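Eukaryotic initiation factor 4F subunit p150 (Saccharomyces cerevisiae, PDB 2VSO) helps build, through this eIF4A-binding middle domain, the eIF4F complex that engages the mRNA cap and starts assembly of the translation apparatus. Local coordinates at residues 80-85 / 177-182; 131-136 / 187-192. All blocks are in the same frame, centred on the assembly; numbering follows the deposited sequence.

Contact 1. Residues 80-85 / 177-182; sequences EQIFLK and VRFIGF
Phe83 and Phe179 make a T-shaped (edge-to-face) aromatic pair between helix 73-88 and helix 163-185. Phe179 points its edge at the face of Phe83. The ring planes stand at 89° and the centroids lie 4.7 Å apart. Phe179 CE2 sits over the centre of the Phe83 ring, so it is almost equally far from all six carbons. Phe179 CE2 comes to 3.5 Å from both CE2 and CZ of Phe83. Phe179 CD2 follows behind, 3.8 Å from Phe83 CE1. With CG anti to the backbone N (chi1 -176°), Phe179 reaches straight across toward helix 73-88. The backbones stay well separated, with the CA atoms of Phe83 and Phe179 8.0 Å apart. This is apolar helix-to-helix packing in the core of the all-helical MIF4G domain, and the two helices are not neighbours in the chain. Ile82 adds a lighter touch: its CG2 lies 4.4 Å from Phe179 CZ, set obliquely to that ring. Replacing Phe83 with an alanine would probably leave the edge of Phe179 without the aromatic face it points at and open a gap between the two helices. Phe83 also packs on Arg132 and Cys133 of helix 122-139. Ile180, next to Phe179, touches Cys133 as well.

Contact 2. Residues 131-136 / 187-192; sequences ARCHAE and NLLTGK
Cys133 and Leu189 face each other with their CA atoms 9.5 Å apart, and the CA atoms of His134 and Lys192 are 10.8 Å apart, so the helical backbone of 131-136 and the mostly non-helical 187-192 meet through side chains alone. The inner part of the contact is apolar. Cys133 and Leu189 both direct their CB atoms toward the opposite segment. The sulfur meets the forked end of the leucine: Cys133 SG lies 3.9 Å from Leu189 CD1, and CD2 of Leu189 is just as near. Both methyls therefore share the one sulfur. The outer part lies nearer solvent. Lys192 comes to the edge of the His134 imidazole, close to the ring plane, and the two side chains cross at about a right angle. The touching atom is a methylene carbon: Lys192 CE is 3.9 Å from His134 NE2. The ammonium group does not bond to the ring, since Lys192 NZ stays 4.2 Å from His134 NE2. The lysine would probably disfavour protonation of the histidine, while nearby Glu196 may offset this. Beyond its CG the lysine chain is fully extended, which carries CE out to the ring from a backbone that lies well back.

Segment 187-192 spans the turn between helix 163-185 and helix 191-206 and runs into the start of the latter. Asn187, with positive phi, is the C-prime residue of a Schellman motif that ends helix 163-185. Leu189 also packs on Ile180 and Leu183 of helix 163-185 and on Val130 of helix 122-139. Cys133 and His134 touch Met193, and His134 also Glu196, of helix 191-206.

Overall arrangement
Contacts 1 and 2 have their centres about 10 Å apart and touch directly. Cys133 and Arg132 join them. Cys133 SG lies 3.3 Å from Ile180 CD1 and 3.4 Å from Phe83 CE1, so this residue of contact 2 meets both segments of contact 1. Arg132 packs alongside, with its CG 3.7 Å from Phe83 CG. Helix 122-139 thus packs against both helices of contact 1. The segments alternate along the chain, and all four belong to the MIF4G domain. Contact 1 is fully buried, whereas contact 2 runs out to an exposed lysine. The centre of contact 1 is about 3 Å, and that of contact 2 about 9 Å, from the centre of the chain.

Contact 1. Residues 80-85 / 177-182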
# COMPACT_ATOMS: atom_id res chain seq x y z
N GLU C 80 0.83 12.21 24.80
CA GLU C 80 1.17 10.81 24.94
C GLU C 80 0.38 9.96 23.96
O GLU C 80 0.84 8.92 23.48
CB GLU C 80 0.89 10.35 26.35
CG GLU C 80 1.16 8.87 26.58
CD GLU C 80 0.47 8.34 27.83
OE1 GLU C 80 0.80 7.20 28.23
OE2 GLU C 80 -0.39 9.05 28.39
N GLN C 81 -0.83 10.43 23.66
CA GLN C 81 -1.72 9.72 22.76
C GLN C 81 -1.34 9.95 21.30
O GLN C 81 -1.57 9.09 20.46
CB GLN C 81 -3.16 10.16 22.99
CG GLN C 81 -3.85 9.44 24.11
CD GLN C 81 -5.31 9.84 24.20
OE1 GLN C 81 -6.10 9.55 23.31
NE2 GLN C 81 -5.66 10.51 25.29
N ILE C 82 -0.79 11.13 21.01
CA ILE C 82 -0.35 11.43 19.65
C ILE C 82 0.84 10.57 19.32
O ILE C 82 0.98 10.10 18.19
CB ILE C 82 0.02 12.91 19.47
CG1 ILE C 82 -1.21 13.80 19.64
CG2 ILE C 82 0.61 13.13 18.09
CD1 ILE C 82 -0.92 15.27 19.53
N PHE C 83 1.70 10.35 20.31
CA PHE C 83 2.85 9.45 20.13
C PHE C 83 2.42 8.01 19.92
O PHE C 83 2.94 7.32 19.04
CB PHE C 83 3.82 9.53 21.30
CG PHE C 83 4.87 10.58 21.14
CD1 PHE C 83 6.21 10.22 21.02
CD2 PHE C 83 4.54 11.92 21.11
CE1 PHE C 83 7.19 11.19 20.90
CE2 PHE C 83 5.53 12.89 20.96
CZ PHE C 83 6.85 12.52 20.85
N LEU C 84 1.48 7.55 20.73
CA LEU C 84 0.98 6.19 20.57
C LEU C 84 0.38 6.00 19.16
O LEU C 84 0.62 4.98 18.52
CB LEU C 84 -0.04 5.85 21.67
CG LEU C 84 0.53 5.87 23.10
CD1 LEU C 84 -0.56 5.67 24.13
CD2 LEU C 84 1.60 4.82 23.29
N LYS C 85 -0.38 6.99 18.69
CA LYS C 85 -0.93 6.98 17.34
C LYS C 85 0.18 7.00 16.30
O LYS C 85 0.18 6.20 15.38
CB LYS C 85 -1.85 8.18 17.11
CG LYS C 85 -3.31 7.81 16.79
CD LYS C 85 -3.43 7.18 15.41
CE LYS C 85 -4.61 6.25 15.30
NZ LYS C 85 -5.84 6.91 14.80
N VAL C 177 11.23 5.92 16.08
CA VAL C 177 12.45 6.51 15.53
C VAL C 177 12.06 7.33 14.32
O VAL C 177 12.61 8.40 14.05
CB VAL C 177 13.49 5.47 15.08
CG1 VAL C 177 14.02 4.68 16.28
CG2 VAL C 177 12.89 4.56 14.10
N ARG C 178 11.07 6.82 13.59
CA ARG C 178 10.58 7.48 12.41
C ARG C 178 9.93 8.79 12.77
O ARG C 178 10.14 9.80 12.11
CB ARG C 178 9.58 6.58 11.70
CG ARG C 178 8.76 7.34 10.71
CD ARG C 178 8.10 6.45 9.70
NE ARG C 178 7.89 7.28 8.53
CZ ARG C 178 7.55 6.84 7.34
NH1 ARG C 178 7.35 5.54 7.14
NH2 ARG C 178 7.39 7.70 6.35
N PHE C 179 9.13 8.74 13.83
CA PHE C 179 8.39 9.89 14.32
C PHE C 179 9.32 10.95 14.91
O PHE C 179 9.11 12.14 14.70
CB PHE C 179 7.37 9.43 15.34
CG PHE C 179 6.48 10.52 15.83
CD1 PHE C 179 5.71 11.26 14.96
CD2 PHE C 179 6.40 10.80 17.18
CE1 PHE C 179 4.88 12.26 15.42
CE2 PHE C 179 5.57 11.80 17.65
CZ PHE C 179 4.81 12.53 16.76
N ILE C 180 10.34 10.50 15.62
CA ILE C 180 11.40 11.38 16.07
C ILE C 180 11.93 12.17 14.89
O ILE C 180 12.14 13.39 14.99
CB ILE C 180 12.60 10.60 16.64
CG1 ILE C 180 12.20 9.75 17.85
CG2 ILE C 180 13.73 11.54 16.97
CD1 ILE C 180 11.51 10.50 18.93
N GLY C 181 12.17 11.47 13.77
CA GLY C 181 12.79 12.05 12.59
C GLY C 181 11.96 13.16 11.98
O GLY C 181 12.48 14.13 11.44
N PHE C 182 10.65 13.02 12.08
CA PHE C 182 9.71 14.04 11.63
C PHE C 182 9.51 15.20 12.60
O PHE C 182 9.11 16.29 12.20
CB PHE C 182 8.37 13.39 11.27
CG PHE C 182 8.39 12.65 9.96
CD1 PHE C 182 7.82 11.39 9.85
CD2 PHE C 182 8.97 13.22 8.84
CE1 PHE C 182 7.83 10.71 8.64
CE2 PHE C 182 8.99 12.54 7.61
CZ PHE C 182 8.42 11.29 7.51

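Contact 2. Residues 131-136 / 187-192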
# COMPACT_ATOMS: atom_id res chain seq x y z
N ALA C 131 10.32 14.86 26.72
CA ALA C 131 10.09 13.99 27.88
C ALA C 131 9.35 12.73 27.47
O ALA C 131 9.60 11.65 28.01
CB ALA C 131 9.29 14.74 28.99
N ARG C 132 8.44 12.88 26.52
CA ARG C 132 7.68 11.74 26.03
C ARG C 132 8.44 10.84 25.05
O ARG C 132 8.10 9.66 24.93
CB ARG C 132 6.34 12.20 25.44
CG ARG C 132 5.54 11.12 24.78
CD ARG C 132 5.22 10.02 25.75
NE ARG C 132 4.42 10.51 26.87
CZ ARG C 132 4.22 9.81 27.98
NH1 ARG C 132 4.77 8.62 28.11
NH2 ARG C 132 3.48 10.32 28.96
N CYS C 133 9.46 11.35 24.35
CA CYS C 133 10.22 10.45 23.46
C CYS C 133 11.10 9.60 24.35
O CYS C 133 11.24 8.40 24.14
CB CYS C 133 11.11 11.17 22.43
SG CYS C 133 10.31 12.40 21.39
N HIS C 134 11.69 10.26 25.34
CA HIS C 134 12.54 9.60 26.33
C HIS C 134 11.79 8.48 27.02
O HIS C 134 12.30 7.38 27.18
CB HIS C 134 13.01 10.60 27.36
CG HIS C 134 14.21 11.40 26.94
ND1 HIS C 134 15.38 10.81 26.50
CD2 HIS C 134 14.42 12.73 26.91
CE1 HIS C 134 16.26 11.76 26.21
NE2 HIS C 134 15.71 12.93 26.46
N ALA C 135 10.56 8.77 27.42
CA ALA C 135 9.74 7.74 28.04
C ALA C 135 9.53 6.58 27.08
O ALA C 135 9.84 5.43 27.40
CB ALA C 135 8.40 8.32 28.50
N GLU C 136 9.00 6.87 25.89
CA GLU C 136 8.71 5.82 24.93
C GLU C 136 9.99 5.14 24.45
O GLU C 136 10.00 3.94 24.19
CB GLU C 136 7.90 6.38 23.75
CG GLU C 136 6.65 7.19 24.16
CD GLU C 136 5.61 6.37 24.92
OE1 GLU C 136 5.88 5.20 25.24
OE2 GLU C 136 4.51 6.89 25.18
N ASN C 187 12.03 20.97 13.84
CA ASN C 187 12.69 21.64 14.96
C ASN C 187 11.82 21.62 16.23
O ASN C 187 11.77 22.60 16.99
CB ASN C 187 13.10 23.07 14.59
CG ASN C 187 13.98 23.11 13.35
OD1 ASN C 187 15.03 22.46 13.30
ND2 ASN C 187 13.56 23.87 12.34
N LEU C 188 11.13 20.50 16.43
CA LEU C 188 10.38 20.25 17.65
C LEU C 188 11.17 19.35 18.60
O LEU C 188 10.68 18.95 19.66
CB LEU C 188 9.02 19.62 17.32
CG LEU C 188 8.11 20.36 16.34
CD1 LEU C 188 6.74 19.69 16.25
CD2 LEU C 188 7.97 21.79 16.76
N LEU C 189 12.40 19.04 18.22
CA LEU C 189 13.32 18.28 19.06
C LEU C 189 14.75 18.74 18.77
O LEU C 189 15.05 19.19 17.67
CB LEU C 189 13.23 16.77 18.81
CG LEU C 189 12.02 15.95 19.25
CD1 LEU C 189 12.11 14.53 18.70
CD2 LEU C 189 11.91 15.91 20.74
N THR C 190 15.61 18.60 19.77
CA THR C 190 17.01 18.96 19.63
C THR C 190 17.79 17.75 19.13
O THR C 190 17.25 16.64 19.06
CB THR C 190 17.63 19.45 20.97
OG1 THR C 190 17.68 18.36 21.91
CG2 THR C 190 16.80 20.58 21.55
N GLY C 191 19.06 17.96 18.79
CA GLY C 191 19.91 16.90 18.31
C GLY C 191 20.17 15.81 19.33
O GLY C 191 20.40 14.66 18.96
N LYS C 192 20.12 16.15 20.62
CA LYS C 192 20.48 15.19 21.66
C LYS C 192 19.63 13.94 21.57
O LYS C 192 20.11 12.84 21.87
CB LYS C 192 20.39 15.82 23.06
CG LYS C 192 19.01 15.75 23.72
CD LYS C 192 19.08 16.14 25.19
CE LYS C 192 17.70 16.19 25.84
NZ LYS C 192 17.77 16.53 27.29